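Local coordinates for protein chloride intracellular channel Clic (Drosophila melanogaster, PDB 2YV7) that might insert into membranes and form chloride channels whose activity depends on pH, and adopts a glutathione-transferase fold in its soluble form, at residues R164-D169 / C173-L178; V116-V121 / S159-R164; Y209-Y212 / A216-Q219. All blocks are in the same frame, centred on the assembly; numbering follows the deposited sequence.

Contact 1: residues R164-D169 / C173-L178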
# COMPACT_ATOMS: atom_id res chain seq x y z
N ARG A 164 17.67 2.85 -4.44
CA ARG A 164 17.03 1.88 -3.57
C ARG A 164 15.54 1.95 -3.88
O ARG A 164 14.93 0.91 -3.95
CB ARG A 164 17.24 2.16 -2.08
CG ARG A 164 16.65 1.09 -1.17
CD ARG A 164 16.92 1.34 0.26
NE ARG A 164 18.20 0.75 0.59
CZ ARG A 164 18.38 -0.18 1.52
NH1 ARG A 164 17.37 -0.63 2.26
NH2 ARG A 164 19.61 -0.63 1.71
N PHE A 165 15.02 3.15 -4.09
CA PHE A 165 13.56 3.29 -4.32
C PHE A 165 13.24 3.93 -5.68
O PHE A 165 14.13 4.15 -6.49
CB PHE A 165 12.98 4.08 -3.14
CG PHE A 165 13.21 3.41 -1.82
CD1 PHE A 165 12.59 2.21 -1.51
CD2 PHE A 165 14.08 4.01 -0.88
CE1 PHE A 165 12.78 1.60 -0.26
CE2 PHE A 165 14.26 3.40 0.39
CZ PHE A 165 13.62 2.21 0.68
N LEU A 166 11.97 4.20 -5.97
CA LEU A 166 11.63 4.58 -7.34
C LEU A 166 12.31 5.90 -7.80
O LEU A 166 12.59 6.07 -8.97
CB LEU A 166 10.13 4.78 -7.54
CG LEU A 166 9.33 3.49 -7.61
CD1 LEU A 166 7.86 3.74 -7.32
CD2 LEU A 166 9.48 2.85 -9.04
N THR A 167 12.45 6.87 -6.92
CA THR A 167 12.93 8.18 -7.37
C THR A 167 14.28 8.54 -6.73
O THR A 167 14.76 9.67 -6.91
CB THR A 167 11.95 9.32 -7.04
OG1 THR A 167 11.89 9.42 -5.62
CG2 THR A 167 10.52 9.04 -7.59
N GLY A 168 14.87 7.60 -6.01
CA GLY A 168 16.15 7.82 -5.28
C GLY A 168 16.35 6.88 -4.11
O GLY A 168 15.69 5.84 -4.04
N ASP A 169 17.23 7.24 -3.16
CA ASP A 169 17.45 6.34 -2.04
C ASP A 169 16.52 6.53 -0.85
O ASP A 169 16.65 5.80 0.11
CB ASP A 169 18.92 6.30 -1.63
CG ASP A 169 19.86 5.91 -2.80
OD1 ASP A 169 19.52 4.97 -3.59
OD2 ASP A 169 20.96 6.54 -2.94
N CYS A 173 6.11 9.19 -2.20
CA CYS A 173 4.69 8.89 -2.39
C CYS A 173 4.45 7.70 -3.35
O CYS A 173 3.48 6.92 -3.18
CB CYS A 173 3.90 10.12 -2.87
SG CYS A 173 4.56 10.86 -4.37
N PHE A 174 5.26 7.62 -4.40
CA PHE A 174 5.03 6.62 -5.45
C PHE A 174 5.38 5.24 -4.93
O PHE A 174 4.76 4.26 -5.33
CB PHE A 174 5.88 6.92 -6.70
CG PHE A 174 5.55 8.29 -7.34
CD1 PHE A 174 4.28 8.52 -7.85
CD2 PHE A 174 6.51 9.27 -7.46
CE1 PHE A 174 3.94 9.79 -8.46
CE2 PHE A 174 6.18 10.52 -8.03
CZ PHE A 174 4.92 10.75 -8.55
N ASP A 175 6.37 5.16 -4.04
CA ASP A 175 6.71 3.89 -3.39
C ASP A 175 5.54 3.39 -2.53
O ASP A 175 5.17 2.19 -2.55
CB ASP A 175 7.97 4.06 -2.58
CG ASP A 175 9.13 4.41 -3.45
OD1 ASP A 175 9.47 3.56 -4.35
OD2 ASP A 175 9.59 5.55 -3.28
N CYS A 176 4.92 4.30 -1.78
CA CYS A 176 3.80 3.91 -0.93
C CYS A 176 2.57 3.51 -1.77
O CYS A 176 1.68 2.75 -1.30
CB CYS A 176 3.45 5.08 0.03
SG CYS A 176 4.87 5.56 1.01
N GLU A 177 2.49 3.94 -3.04
CA GLU A 177 1.43 3.44 -3.93
C GLU A 177 1.88 2.06 -4.53
O GLU A 177 1.04 1.17 -4.69
CB GLU A 177 1.23 4.40 -5.12
CG GLU A 177 0.03 4.05 -6.01
CD GLU A 177 -0.17 5.04 -7.15
OE1 GLU A 177 -0.03 6.30 -6.94
OE2 GLU A 177 -0.48 4.55 -8.26
N LEU A 178 3.17 1.92 -4.93
CA LEU A 178 3.61 0.72 -5.63
C LEU A 178 3.68 -0.50 -4.71
O LEU A 178 3.25 -1.60 -5.08
CB LEU A 178 4.96 0.97 -6.29
CG LEU A 178 5.43 -0.30 -7.11
CD1 LEU A 178 4.47 -0.74 -8.23
CD2 LEU A 178 6.88 0.07 -7.67
O HOH W 1 11.76 7.06 -4.05

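Contact 2: residues V116-V121 / S159-R164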
# COMPACT_ATOMS: atom_id res chain seq x y z
N VAL A 116 7.40 13.89 -4.16
CA VAL A 116 8.40 14.24 -5.19
C VAL A 116 7.66 14.46 -6.49
O VAL A 116 6.67 13.78 -6.74
CB VAL A 116 9.45 13.09 -5.41
CG1 VAL A 116 10.44 13.42 -6.57
CG2 VAL A 116 10.22 12.80 -4.15
N GLN A 117 8.12 15.41 -7.30
CA GLN A 117 7.60 15.59 -8.66
C GLN A 117 8.40 14.73 -9.62
O GLN A 117 9.60 14.94 -9.82
CB GLN A 117 7.60 17.07 -9.09
CG GLN A 117 7.06 18.06 -8.05
CD GLN A 117 5.53 18.18 -8.04
OE1 GLN A 117 4.81 17.22 -7.73
NE2 GLN A 117 5.03 19.39 -8.36
N ASP A 118 7.75 13.71 -10.17
CA ASP A 118 8.39 12.83 -11.13
C ASP A 118 7.29 12.25 -12.03
O ASP A 118 6.73 11.20 -11.73
CB ASP A 118 9.20 11.74 -10.42
CG ASP A 118 10.07 10.92 -11.38
OD1 ASP A 118 9.61 10.67 -12.52
OD2 ASP A 118 11.20 10.50 -11.01
N LYS A 119 6.96 12.95 -13.11
CA LYS A 119 5.91 12.51 -14.02
C LYS A 119 6.24 11.17 -14.67
O LYS A 119 5.34 10.39 -14.98
CB LYS A 119 5.65 13.56 -15.11
CG LYS A 119 5.05 14.85 -14.59
CD LYS A 119 4.23 15.55 -15.67
CE LYS A 119 3.47 16.80 -15.14
NZ LYS A 119 2.56 16.52 -13.97
N GLU A 120 7.53 10.92 -14.87
CA GLU A 120 8.04 9.68 -15.40
C GLU A 120 7.58 8.48 -14.55
O GLU A 120 7.01 7.46 -15.08
CB GLU A 120 9.56 9.79 -15.49
CG GLU A 120 10.29 8.67 -16.21
CD GLU A 120 11.66 9.12 -16.75
OE1 GLU A 120 11.67 9.92 -17.71
OE2 GLU A 120 12.71 8.64 -16.23
N VAL A 121 7.79 8.63 -13.25
CA VAL A 121 7.39 7.61 -12.30
C VAL A 121 5.86 7.50 -12.21
O VAL A 121 5.34 6.39 -12.19
CB VAL A 121 8.07 7.77 -10.93
CG1 VAL A 121 7.51 6.70 -9.98
CG2 VAL A 121 9.59 7.62 -11.07
N SER A 159 16.40 -0.81 -12.48
CA SER A 159 17.71 -1.25 -12.93
C SER A 159 18.47 -0.05 -13.51
O SER A 159 19.67 0.14 -13.21
CB SER A 159 17.48 -2.38 -13.97
OG SER A 159 18.68 -2.89 -14.51
N ALA A 160 17.79 0.78 -14.32
CA ALA A 160 18.43 1.94 -14.98
C ALA A 160 18.80 2.99 -13.94
O ALA A 160 19.90 3.56 -13.99
CB ALA A 160 17.57 2.55 -16.01
N ARG A 161 17.92 3.19 -12.96
CA ARG A 161 18.16 4.22 -11.93
C ARG A 161 19.17 3.77 -10.89
O ARG A 161 19.89 4.60 -10.35
CB ARG A 161 16.84 4.72 -11.32
CG ARG A 161 15.83 5.38 -12.35
CD ARG A 161 16.10 6.89 -12.57
NE ARG A 161 15.03 7.62 -13.27
CZ ARG A 161 14.03 8.29 -12.67
NH1 ARG A 161 13.92 8.31 -11.35
NH2 ARG A 161 13.11 8.93 -13.40
N ASN A 162 19.25 2.47 -10.61
CA ASN A 162 20.09 1.91 -9.55
C ASN A 162 20.02 2.72 -8.25
O ASN A 162 21.03 3.04 -7.66
CB ASN A 162 21.54 1.71 -10.01
CG ASN A 162 22.23 0.57 -9.26
OD1 ASN A 162 21.68 -0.53 -9.12
ND2 ASN A 162 23.43 0.83 -8.78
N THR A 163 18.80 3.05 -7.84
CA THR A 163 18.56 3.68 -6.55
C THR A 163 17.73 2.67 -5.76
O THR A 163 17.21 1.70 -6.34
CB THR A 163 17.83 4.99 -6.72
OG1 THR A 163 16.64 4.80 -7.52
CG2 THR A 163 18.75 6.01 -7.42
N ARG A 164 17.67 2.85 -4.44
CA ARG A 164 17.03 1.88 -3.57
C ARG A 164 15.54 1.95 -3.88
O ARG A 164 14.93 0.91 -3.95
CB ARG A 164 17.24 2.16 -2.08
CG ARG A 164 16.65 1.09 -1.17
CD ARG A 164 16.92 1.34 0.26
NE ARG A 164 18.20 0.75 0.59
CZ ARG A 164 18.38 -0.18 1.52
NH1 ARG A 164 17.37 -0.63 2.26
NH2 ARG A 164 19.61 -0.63 1.71

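Contact 3: residues Y209-Y212 / A216-Q219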
# COMPACT_ATOMS: atom_id res chain seq x y z
N TYR A 209 12.80 -6.79 -1.65
CA TYR A 209 13.64 -7.16 -0.54
C TYR A 209 13.70 -5.97 0.42
O TYR A 209 13.42 -6.11 1.62
CB TYR A 209 15.01 -7.55 -1.05
CG TYR A 209 15.96 -7.89 0.05
CD1 TYR A 209 15.89 -9.13 0.68
CD2 TYR A 209 16.93 -7.00 0.45
CE1 TYR A 209 16.77 -9.47 1.70
CE2 TYR A 209 17.81 -7.32 1.45
CZ TYR A 209 17.71 -8.56 2.08
OH TYR A 209 18.61 -8.91 3.09
N HIS A 210 14.00 -4.80 -0.11
CA HIS A 210 14.00 -3.59 0.70
C HIS A 210 12.68 -3.20 1.28
O HIS A 210 12.63 -2.63 2.34
CB HIS A 210 14.60 -2.43 -0.05
CG HIS A 210 16.04 -2.65 -0.39
ND1 HIS A 210 16.97 -3.06 0.54
CD2 HIS A 210 16.70 -2.58 -1.58
CE1 HIS A 210 18.15 -3.21 -0.05
NE2 HIS A 210 18.01 -2.91 -1.33
N MET A 211 11.59 -3.46 0.54
CA MET A 211 10.24 -3.20 1.06
C MET A 211 9.92 -3.96 2.31
O MET A 211 9.26 -3.42 3.22
CB MET A 211 9.23 -3.52 -0.07
CG MET A 211 8.01 -4.15 0.28
SD MET A 211 7.14 -4.29 -1.35
CE MET A 211 6.74 -6.00 -1.23
N TYR A 212 10.44 -5.18 2.40
CA TYR A 212 10.18 -5.97 3.57
C TYR A 212 11.03 -5.55 4.77
O TYR A 212 10.71 -5.98 5.88
CB TYR A 212 10.39 -7.43 3.25
CG TYR A 212 9.36 -7.96 2.24
CD1 TYR A 212 7.94 -7.78 2.44
CD2 TYR A 212 9.79 -8.66 1.09
CE1 TYR A 212 7.01 -8.22 1.52
CE2 TYR A 212 8.86 -9.14 0.17
CZ TYR A 212 7.48 -8.94 0.40
OH TYR A 212 6.60 -9.40 -0.49
N ALA A 216 7.61 1.16 7.64
CA ALA A 216 6.33 1.73 7.17
C ALA A 216 5.56 0.64 6.45
O ALA A 216 4.31 0.59 6.47
CB ALA A 216 6.58 2.91 6.25
N PHE A 217 6.33 -0.17 5.71
CA PHE A 217 5.67 -1.26 5.00
C PHE A 217 5.16 -2.34 5.94
O PHE A 217 4.00 -2.66 5.92
CB PHE A 217 6.59 -1.89 3.95
CG PHE A 217 5.92 -3.00 3.21
CD1 PHE A 217 5.06 -2.70 2.12
CD2 PHE A 217 6.03 -4.33 3.65
CE1 PHE A 217 4.36 -3.73 1.41
CE2 PHE A 217 5.34 -5.43 2.97
CZ PHE A 217 4.48 -5.11 1.83
N THR A 218 6.04 -2.88 6.76
CA THR A 218 5.69 -4.05 7.57
C THR A 218 4.63 -3.67 8.62
O THR A 218 3.68 -4.44 8.87
CB THR A 218 6.95 -4.66 8.25
OG1 THR A 218 7.33 -3.82 9.31
CG2 THR A 218 8.15 -4.79 7.35
N GLN A 219 4.71 -2.46 9.18
CA GLN A 219 3.68 -2.00 10.09
C GLN A 219 2.27 -1.86 9.44
O GLN A 219 1.24 -1.99 10.11
CB GLN A 219 4.11 -0.67 10.73
CG GLN A 219 5.30 -0.81 11.63
CD GLN A 219 5.00 -1.73 12.79
OE1 GLN A 219 4.08 -1.47 13.58
NE2 GLN A 219 5.71 -2.85 12.87

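Contact 1: residues R164-D169 / C173-L178
The loop that leads into helix 173-193 is held against the first turns of that helix, mainly by L166 meeting D175. The backbone N of L166 gives its hydrogen to D175 OD1, 3.0 Å away, with an N-H...O angle of 158°. D175 OD1 accepts with its syn lone pair, on the side of OD2. D175 CG stands anti to its own carbonyl carbon (chi1 -62°), which turns the carboxylate toward the loop. The second oxygen works through water: the backbone N of T167 donates to the water at 3.0 Å, and the water donates to D175 OD2 at 2.8 Å. Outside the two segments, OD1 also bonds to the hydroxyl of Y207 and OD2 to the backbone N of C172. Four bonds therefore fix the rotation of this buried carboxylate, and so many donors would probably keep it ionised. The arrangement resembles the N-capping box (Ser/Thr-x-x-Asp) of the glutathione transferase C-terminal domain, in which an aspartate in the first turn bonds back to the backbone N just before the helix, here that of C172. C172 holds the serine or threonine position. Inside the loop, F165 N bonds to G168 O and R164 N to D169 OD1, so the chain turns tightly before it reaches the helix. Apolar groups flank the carboxylate. L166 and D175 run alongside in opposite senses, with L166 CG 3.3 Å from D175 OD1. The CD1 branch of L166 does most of the apolar touching: it lies 3.8 Å from F174 CB and 3.8 Å from L178 CD2. The L178 side chain is roughly perpendicular to that of L166. Farther along, T167 CG2 meets the edge of the F174 ring at CD2, 4.0 Å away.

Contact 2: residues V116-V121 / S159-R164
The guanidinium of R161 receives D118 OD2 and E120 OE2 at its edge, both near its plane. V121 CG2 approaches the same group obliquely, 4.4 Å from R161 NH1. NH2 forms salt bridges to both acids. Its bond to E120 OE2 is the stronger, 2.9 Å long and fairly straight. It lies in the guanidinium plane but meets the oxygen from above the carboxylate plane, and the two planes are 49° apart. The salt bridge from R161 NH2 to D118 OD2 has only a weak hydrogen bond at 3.4 Å, although these planes are only 23° apart. The R161 chain bends at chi2 (-87°) on its way across from the last turn of helix 141-161. The acids stand at the start of helix 119-125. D118 is its N-cap: D118 OD1 accepts from V121 N at 2.8 Å, while OD2 faces the arginine. D118 also touches T167 and F174, which places the salt-bridge network beside the loop that follows helix 141-161. One cation thus joins two anions, in a partly buried place. The arginine and the helix start would both be expected to stabilise the negative charge of D118.

Contact 3: residues Y209-Y212 / A216-Q219
The hydroxyl of Y212, whose ring packs beside F217, is gripped by two residues of helix 173-193, Q183 through OE1 and R186 through NH1. These bonds hold the far end of the ring while its CD1 comes 3.5 Å from F217 CE2. The two side chains lie side by side and point the same way. Their ring centroids are 5.6 Å apart and the planes stand at 76°, an oblique pairing. M211 covers one face of F217. Its CG sits 3.6 Å from the ring centroid and only 5° off the normal, a CH-pi contact. The sulfur follows over the same face: M211 SD is 4.3 Å from the F217 centroid, a Met-aromatic contact. The methionine then bends at chi3, which brings its CE to 3.9 Å from F217 CZ. M211 CG also lies over one face of the Y212 ring, toward its rim, so CG sits in the angle between the two rings. These residues form a tight turn between consecutive helices of the all-helical C-terminal domain of the glutathione-transferase fold, where helix 202-212 gives way to helix 215-220. The F217 ring reaches back to the earlier helix because its CG is anti to the backbone N (chi1 -179°). F217 also touches M179 and Q183 of helix 173-193 and Q44 of helix 41-55, so the corner adjoins the N-terminal thioredoxin-like domain. Backbone carbonyls complete the tight fit. M211 O lies 3.2 Å from F217 CB, and Y212 O is 3.2 Å from T218 CG2.

In the fold
Contact 1 is the most buried of the three, and contacts 2 and 3 are partly buried. Contact 2 lies farthest out, about 18 Å from the centre of the chain to its own centre, and depends on charge. Contact 1 combines a buried carboxylate with apolar packing; contact 3 has no hydrogen bond between its segments and relies on aromatic and sulfur packing. Contacts 1 and 2 adjoin where F174 meets V116 and L166 O lies near R161 NH1. R164 belongs to a segment of each, though its side chain takes part in neither contact. R164 NH1 lies close to H210 ND1 of contact 3. Helix 173-193 provides half of contact 1 and backs contact 3.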